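Local coordinates for protein probable transcriptional regulator (Pseudomonas aeruginosa, PDB 2ESN) that probably regulates transcription as a LysR-type factor, pairing a DNA-binding helix-turn-helix domain with a periplasmic-binding-protein-like domain for a small-molecule effector, at residues R101-A106 with H294-G299; G156-H161 with V279-S284. One frame throughout, in Å; residues are numbered along the deposited sequence.

Contact 1: residues R101-A106 with H294-G299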
loop_
_atom_site.group_PDB
_atom_site.type_symbol
_atom_site.label_atom_id
_atom_site.label_comp_id
_atom_site.label_asym_id
_atom_site.label_seq_id
_atom_site.Cartn_x
_atom_site.Cartn_y
_atom_site.Cartn_z
ATOM N N ARG C 101 12.145 25.526 -6.298
ATOM C CA ARG C 101 11.229 24.420 -6.146
ATOM C C ARG C 101 11.029 23.539 -7.382
ATOM O O ARG C 101 11.372 23.926 -8.532
ATOM C CB ARG C 101 9.918 24.833 -5.523
ATOM C CG ARG C 101 9.047 25.649 -6.304
ATOM C CD ARG C 101 7.810 25.819 -5.475
ATOM N NE ARG C 101 6.964 24.641 -5.642
ATOM C CZ ARG C 101 6.127 24.172 -4.733
ATOM N NH1 ARG C 101 6.046 24.767 -3.541
ATOM N NH2 ARG C 101 5.419 23.083 -5.023
ATOM N N THR C 102 10.547 22.334 -7.103
ATOM C CA THR C 102 10.242 21.309 -8.090
ATOM C C THR C 102 8.733 21.219 -8.052
ATOM O O THR C 102 8.150 21.049 -6.988
ATOM C CB THR C 102 10.914 19.990 -7.717
ATOM O OG1 THR C 102 12.321 20.205 -7.651
ATOM C CG2 THR C 102 10.676 18.845 -8.734
ATOM N N PHE C 103 8.104 21.468 -9.207
ATOM C CA PHE C 103 6.715 21.167 -9.465
ATOM C C PHE C 103 6.556 19.741 -9.995
ATOM O O PHE C 103 7.313 19.313 -10.888
ATOM C CB PHE C 103 6.106 22.201 -10.416
ATOM C CG PHE C 103 6.042 23.569 -9.824
ATOM C CD1 PHE C 103 7.166 24.408 -9.841
ATOM C CD2 PHE C 103 4.882 24.002 -9.219
ATOM C CE1 PHE C 103 7.158 25.657 -9.250
ATOM C CE2 PHE C 103 4.817 25.238 -8.645
ATOM C CZ PHE C 103 5.941 26.107 -8.688
ATOM N N VAL C 104 5.604 19.005 -9.416
ATOM C CA VAL C 104 5.397 17.575 -9.757
ATOM C C VAL C 104 4.067 17.470 -10.481
ATOM O O VAL C 104 3.053 17.926 -9.971
ATOM C CB VAL C 104 5.426 16.617 -8.531
ATOM C CG1 VAL C 104 5.188 15.103 -8.958
ATOM C CG2 VAL C 104 6.738 16.767 -7.746
ATOM N N PHE C 105 4.112 16.982 -11.723
ATOM C CA PHE C 105 2.912 16.852 -12.524
ATOM C C PHE C 105 2.715 15.372 -12.846
ATOM O O PHE C 105 3.680 14.658 -13.047
ATOM C CB PHE C 105 3.036 17.592 -13.892
ATOM C CG PHE C 105 2.995 19.095 -13.822
ATOM C CD1 PHE C 105 1.915 19.773 -14.330
ATOM C CD2 PHE C 105 4.083 19.823 -13.352
ATOM C CE1 PHE C 105 1.868 21.198 -14.329
ATOM C CE2 PHE C 105 4.081 21.263 -13.396
ATOM C CZ PHE C 105 2.943 21.926 -13.861
ATOM N N ALA C 106 1.448 14.958 -12.892
ATOM C CA ALA C 106 1.005 13.641 -13.306
ATOM C C ALA C 106 0.678 13.888 -14.718
ATOM O O ALA C 106 0.041 14.885 -15.050
ATOM C CB ALA C 106 -0.276 13.258 -12.601
ATOM N N HIS C 294 1.540 27.405 -6.416
ATOM C CA HIS C 294 0.484 26.878 -7.225
ATOM C C HIS C 294 -0.262 27.954 -7.979
ATOM O O HIS C 294 -0.585 27.765 -9.144
ATOM C CB HIS C 294 -0.502 26.092 -6.372
ATOM C CG HIS C 294 -0.051 24.698 -6.105
ATOM N ND1 HIS C 294 -0.893 23.609 -6.217
ATOM C CD2 HIS C 294 1.172 24.207 -5.769
ATOM C CE1 HIS C 294 -0.215 22.508 -5.925
ATOM N NE2 HIS C 294 1.046 22.838 -5.678
ATOM N N ALA C 295 -0.544 29.072 -7.319
ATOM C CA ALA C 295 -1.211 30.202 -7.984
ATOM C C ALA C 295 -0.341 30.741 -9.148
ATOM O O ALA C 295 -0.842 31.048 -10.193
ATOM C CB ALA C 295 -1.527 31.353 -6.939
ATOM N N TRP C 296 0.971 30.835 -8.950
ATOM C CA TRP C 296 1.852 31.305 -10.041
ATOM C C TRP C 296 1.804 30.340 -11.259
ATOM O O TRP C 296 1.596 30.771 -12.435
ATOM C CB TRP C 296 3.242 31.462 -9.496
ATOM C CG TRP C 296 4.290 31.768 -10.524
ATOM C CD1 TRP C 296 4.587 32.985 -11.045
ATOM C CD2 TRP C 296 5.206 30.836 -11.121
ATOM N NE1 TRP C 296 5.627 32.872 -11.925
ATOM C CE2 TRP C 296 6.000 31.560 -12.026
ATOM C CE3 TRP C 296 5.390 29.442 -11.012
ATOM C CZ2 TRP C 296 7.010 30.970 -12.787
ATOM C CZ3 TRP C 296 6.421 28.832 -11.794
ATOM C CH2 TRP C 296 7.206 29.614 -12.670
ATOM N N MET C 297 1.960 29.038 -10.972
ATOM C CA MET C 297 2.023 28.053 -12.031
ATOM C C MET C 297 0.703 28.033 -12.762
ATOM O O MET C 297 0.656 27.929 -14.010
ATOM C CB MET C 297 2.427 26.676 -11.518
ATOM C CG MET C 297 2.521 25.616 -12.678
ATOM S SD MET C 297 3.746 25.955 -13.949
ATOM C CE MET C 297 5.104 25.494 -13.107
ATOM N N ILE C 298 -0.399 28.160 -12.017
ATOM C CA ILE C 298 -1.698 28.274 -12.666
ATOM C C ILE C 298 -1.729 29.474 -13.636
ATOM O O ILE C 298 -2.137 29.348 -14.778
ATOM C CB ILE C 298 -2.839 28.385 -11.666
ATOM C CG1 ILE C 298 -3.126 27.030 -11.018
ATOM C CG2 ILE C 298 -4.105 28.792 -12.372
ATOM C CD1 ILE C 298 -3.938 27.150 -9.714
ATOM N N GLY C 299 -1.278 30.645 -13.183
ATOM C CA GLY C 299 -1.200 31.805 -14.083
ATOM C C GLY C 299 -0.211 31.657 -15.249
ATOM O O GLY C 299 -0.419 32.242 -16.319
#

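Contact 2: residues G156-H161 with V279-S284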
loop_
_atom_site.group_PDB
_atom_site.type_symbol
_atom_site.label_atom_id
_atom_site.label_comp_id
_atom_site.label_asym_id
_atom_site.label_seq_id
_atom_site.Cartn_x
_atom_site.Cartn_y
_atom_site.Cartn_z
ATOM N N GLY C 156 -4.535 16.476 -18.430
ATOM C CA GLY C 156 -5.364 15.585 -19.262
ATOM C C GLY C 156 -6.498 16.390 -19.869
ATOM O O GLY C 156 -6.454 17.603 -19.871
ATOM N N TYR C 157 -7.520 15.722 -20.376
ATOM C CA TYR C 157 -8.743 16.376 -20.826
ATOM C C TYR C 157 -10.005 15.677 -20.257
ATOM O O TYR C 157 -9.926 14.524 -19.788
ATOM C CB TYR C 157 -8.754 16.576 -22.363
ATOM C CG TYR C 157 -8.917 15.351 -23.302
ATOM C CD1 TYR C 157 -7.790 14.766 -23.937
ATOM C CD2 TYR C 157 -10.210 14.862 -23.634
ATOM C CE1 TYR C 157 -7.924 13.685 -24.851
ATOM C CE2 TYR C 157 -10.379 13.790 -24.564
ATOM C CZ TYR C 157 -9.230 13.190 -25.157
ATOM O OH TYR C 157 -9.403 12.116 -26.036
ATOM N N ASP C 158 -11.141 16.385 -20.247
ATOM C CA ASP C 158 -12.395 15.790 -19.711
ATOM C C ASP C 158 -13.061 15.096 -20.847
ATOM O O ASP C 158 -13.260 15.690 -21.898
ATOM C CB ASP C 158 -13.415 16.816 -19.137
ATOM C CG ASP C 158 -12.843 17.706 -18.003
ATOM O OD1 ASP C 158 -12.068 17.227 -17.131
ATOM O OD2 ASP C 158 -13.215 18.901 -18.003
ATOM N N GLU C 159 -13.404 13.840 -20.629
ATOM C CA GLU C 159 -14.270 13.119 -21.552
ATOM C C GLU C 159 -15.752 13.476 -21.315
ATOM O O GLU C 159 -16.394 13.004 -20.379
ATOM C CB GLU C 159 -14.011 11.611 -21.490
ATOM C CG GLU C 159 -14.595 10.817 -22.651
ATOM C CD GLU C 159 -14.289 9.306 -22.544
ATOM O OE1 GLU C 159 -13.267 8.933 -21.903
ATOM O OE2 GLU C 159 -15.068 8.503 -23.115
ATOM N N GLU C 160 -16.224 14.404 -22.137
ATOM C CA GLU C 160 -17.641 14.611 -22.468
ATOM C C GLU C 160 -18.715 14.737 -21.368
ATOM O O GLU C 160 -19.305 13.726 -20.982
ATOM C CB GLU C 160 -18.074 13.508 -23.441
ATOM C CG GLU C 160 -18.347 12.157 -22.745
ATOM C CD GLU C 160 -19.100 11.193 -23.616
ATOM O OE1 GLU C 160 -18.835 11.221 -24.838
ATOM O OE2 GLU C 160 -19.947 10.415 -23.085
ATOM N N HIS C 161 -18.935 15.913 -20.779
ATOM C CA HIS C 161 -17.916 16.815 -20.322
ATOM C C HIS C 161 -17.878 16.346 -18.849
ATOM O O HIS C 161 -18.730 16.726 -18.027
ATOM C CB HIS C 161 -18.403 18.259 -20.469
ATOM C CG HIS C 161 -18.756 18.633 -21.880
ATOM N ND1 HIS C 161 -18.352 19.819 -22.462
ATOM C CD2 HIS C 161 -19.461 17.970 -22.832
ATOM C CE1 HIS C 161 -18.802 19.876 -23.707
ATOM N NE2 HIS C 161 -19.474 18.765 -23.958
ATOM N N VAL C 279 -10.076 19.608 -24.951
ATOM C CA VAL C 279 -9.480 20.738 -24.287
ATOM C C VAL C 279 -8.614 20.145 -23.209
ATOM O O VAL C 279 -9.145 19.412 -22.351
ATOM C CB VAL C 279 -10.568 21.700 -23.694
ATOM C CG1 VAL C 279 -9.918 22.860 -22.967
ATOM C CG2 VAL C 279 -11.431 22.238 -24.823
ATOM N N LEU C 280 -7.298 20.397 -23.286
ATOM C CA LEU C 280 -6.349 19.853 -22.288
ATOM C C LEU C 280 -6.414 20.748 -21.055
ATOM O O LEU C 280 -6.591 21.947 -21.179
ATOM C CB LEU C 280 -4.900 19.819 -22.807
ATOM C CG LEU C 280 -4.556 18.861 -23.960
ATOM C CD1 LEU C 280 -3.048 18.850 -24.151
ATOM C CD2 LEU C 280 -5.036 17.433 -23.675
ATOM N N ARG C 281 -6.287 20.172 -19.880
ATOM C CA ARG C 281 -6.443 20.972 -18.691
ATOM C C ARG C 281 -5.479 20.650 -17.602
ATOM O O ARG C 281 -4.778 19.643 -17.600
ATOM C CB ARG C 281 -7.903 20.996 -18.174
ATOM C CG ARG C 281 -8.624 19.723 -18.323
ATOM C CD ARG C 281 -10.063 19.983 -18.697
ATOM N NE ARG C 281 -10.721 20.806 -17.709
ATOM C CZ ARG C 281 -11.944 21.306 -17.839
ATOM N NH1 ARG C 281 -12.649 21.056 -18.955
ATOM N NH2 ARG C 281 -12.462 22.038 -16.853
ATOM N N LEU C 282 -5.409 21.604 -16.695
ATOM C CA LEU C 282 -4.497 21.524 -15.589
ATOM C C LEU C 282 -5.410 21.324 -14.392
ATOM O O LEU C 282 -6.233 22.176 -14.094
ATOM C CB LEU C 282 -3.722 22.843 -15.518
ATOM C CG LEU C 282 -2.796 22.989 -14.326
ATOM C CD1 LEU C 282 -1.619 22.012 -14.509
ATOM C CD2 LEU C 282 -2.337 24.481 -14.101
ATOM N N TYR C 283 -5.274 20.186 -13.730
ATOM C CA TYR C 283 -6.033 19.899 -12.534
ATOM C C TYR C 283 -5.220 20.077 -11.244
ATOM O O TYR C 283 -4.033 19.724 -11.183
ATOM C CB TYR C 283 -6.547 18.480 -12.549
ATOM C CG TYR C 283 -7.296 18.067 -13.780
ATOM C CD1 TYR C 283 -6.619 17.437 -14.840
ATOM C CD2 TYR C 283 -8.690 18.211 -13.868
ATOM C CE1 TYR C 283 -7.272 17.011 -15.957
ATOM C CE2 TYR C 283 -9.373 17.778 -15.013
ATOM C CZ TYR C 283 -8.648 17.173 -16.055
ATOM O OH TYR C 283 -9.281 16.733 -17.211
ATOM N N SER C 284 -5.896 20.629 -10.229
ATOM C CA SER C 284 -5.371 20.714 -8.889
ATOM C C SER C 284 -6.484 20.603 -7.842
ATOM O O SER C 284 -7.679 20.809 -8.135
ATOM C CB SER C 284 -4.616 22.018 -8.665
ATOM O OG SER C 284 -5.482 23.075 -8.966
HETATM O O HOH W 1 -12.278 18.043 -23.842
HETATM O O HOH W 2 -11.552 18.816 -21.449
#

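Contact 1: residues R101-A106 with H294-G299
The F103 ring is sandwiched. On one face lies R101 NE, 3.5 Å above the plane and offset toward the rim; on the opposite face sits the methyl of M297, whose CE is 4.0 Å from the ring centroid and 14° off the normal, a CH-pi contact. The W296 and F103 side chains run across each other at about a right angle, W296 CE3 lying 4.1 Å from F103 CZ. F105 is met differently, at its edge: M297 CG lies 3.9 Å from F105 CZ, near the ring plane, and M297 SD also faces that edge. One methionine thus serves both rings, because CG is anti to the backbone N (chi1 -179°) and the chain then bends at chi2 and chi3, turning the methyl back over F103. Sulfur-to-centroid distances, 5.3 Å from M297 SD to F103 and 5.5 Å to F105, mark both as Met-aromatic contacts. At the polar rim R101 NH2 and H294 NE2 stay 4.4 Å apart; both bind D152 OD1, so the carboxylate bridges them. The axes of helix segment 294-299 and strand segment 102-106 approach to 11.2 Å and cross at -63°, the helix packing on the central sheet as in the alpha/beta effector-binding domain of LysR-type regulators.

Contact 2: residues G156-H161 with V279-S284
Two backbone hydrogen bonds join G156 to R281 as an antiparallel hydrogen-bonded pair. They are unequal: R281 N reaches G156 O at 2.6 Å, nearly along the C=O axis, whereas G156 N meets R281 O at 3.3 Å, in the carbonyl plane. Next to this pair, two waters bridge the D158 and V279 backbones. Water 2 accepts from D158 N and donates to V279 O (2.6 Å), while water 1 accepts from V279 N and donates to D158 O, so both backbone polar groups of each residue are served by solvent. Strands 153-157 and 278-285, to which the paired residues belong, are antiparallel neighbours in the mixed sheet of the LysR substrate-binding domain. The D158 carboxylate, its CG beside the backbone N (chi1 -57°), divides its oxygens. Y283 OH donates to D158 OD1 at 2.8 Å, from 48° out of the carboxylate plane, and also bonds K140 NZ. D158 OD2 lies over one face of the R281 guanidinium in a salt bridge, although the modelled 2.4 Å to R281 NH1 is too short to trust in detail; R281 NE has a second acidic partner in D172. Y157 CD1 meets L280 CD2 at 3.8 Å, at the edge of the tyrosine ring, and Y157 OH bonds Y178 OH.

How the contacts relate
Both contacts reach one mixed sheet, their centres about 17 Å apart; in it strands 102-107 and 153-157 are parallel neighbours and 278-285 runs antiparallel to the latter. L282 joins them directly: its CD1 is 3.6 Å from F105 CE1, and its CD2 is 4.1 Å from I298 CG1, so a residue of the 279-284 segment packs against both segments of contact 1. Strand 278-285 precedes helix 293-303, and contact 2 is nested inside the loop closed by contact 1. Contact 1 is the more central, about 7 Å from the chain centre against 16 Å. In LysR-type relatives the effector site is the cleft between two subdomains; neither contact's place relative to such a site is established here.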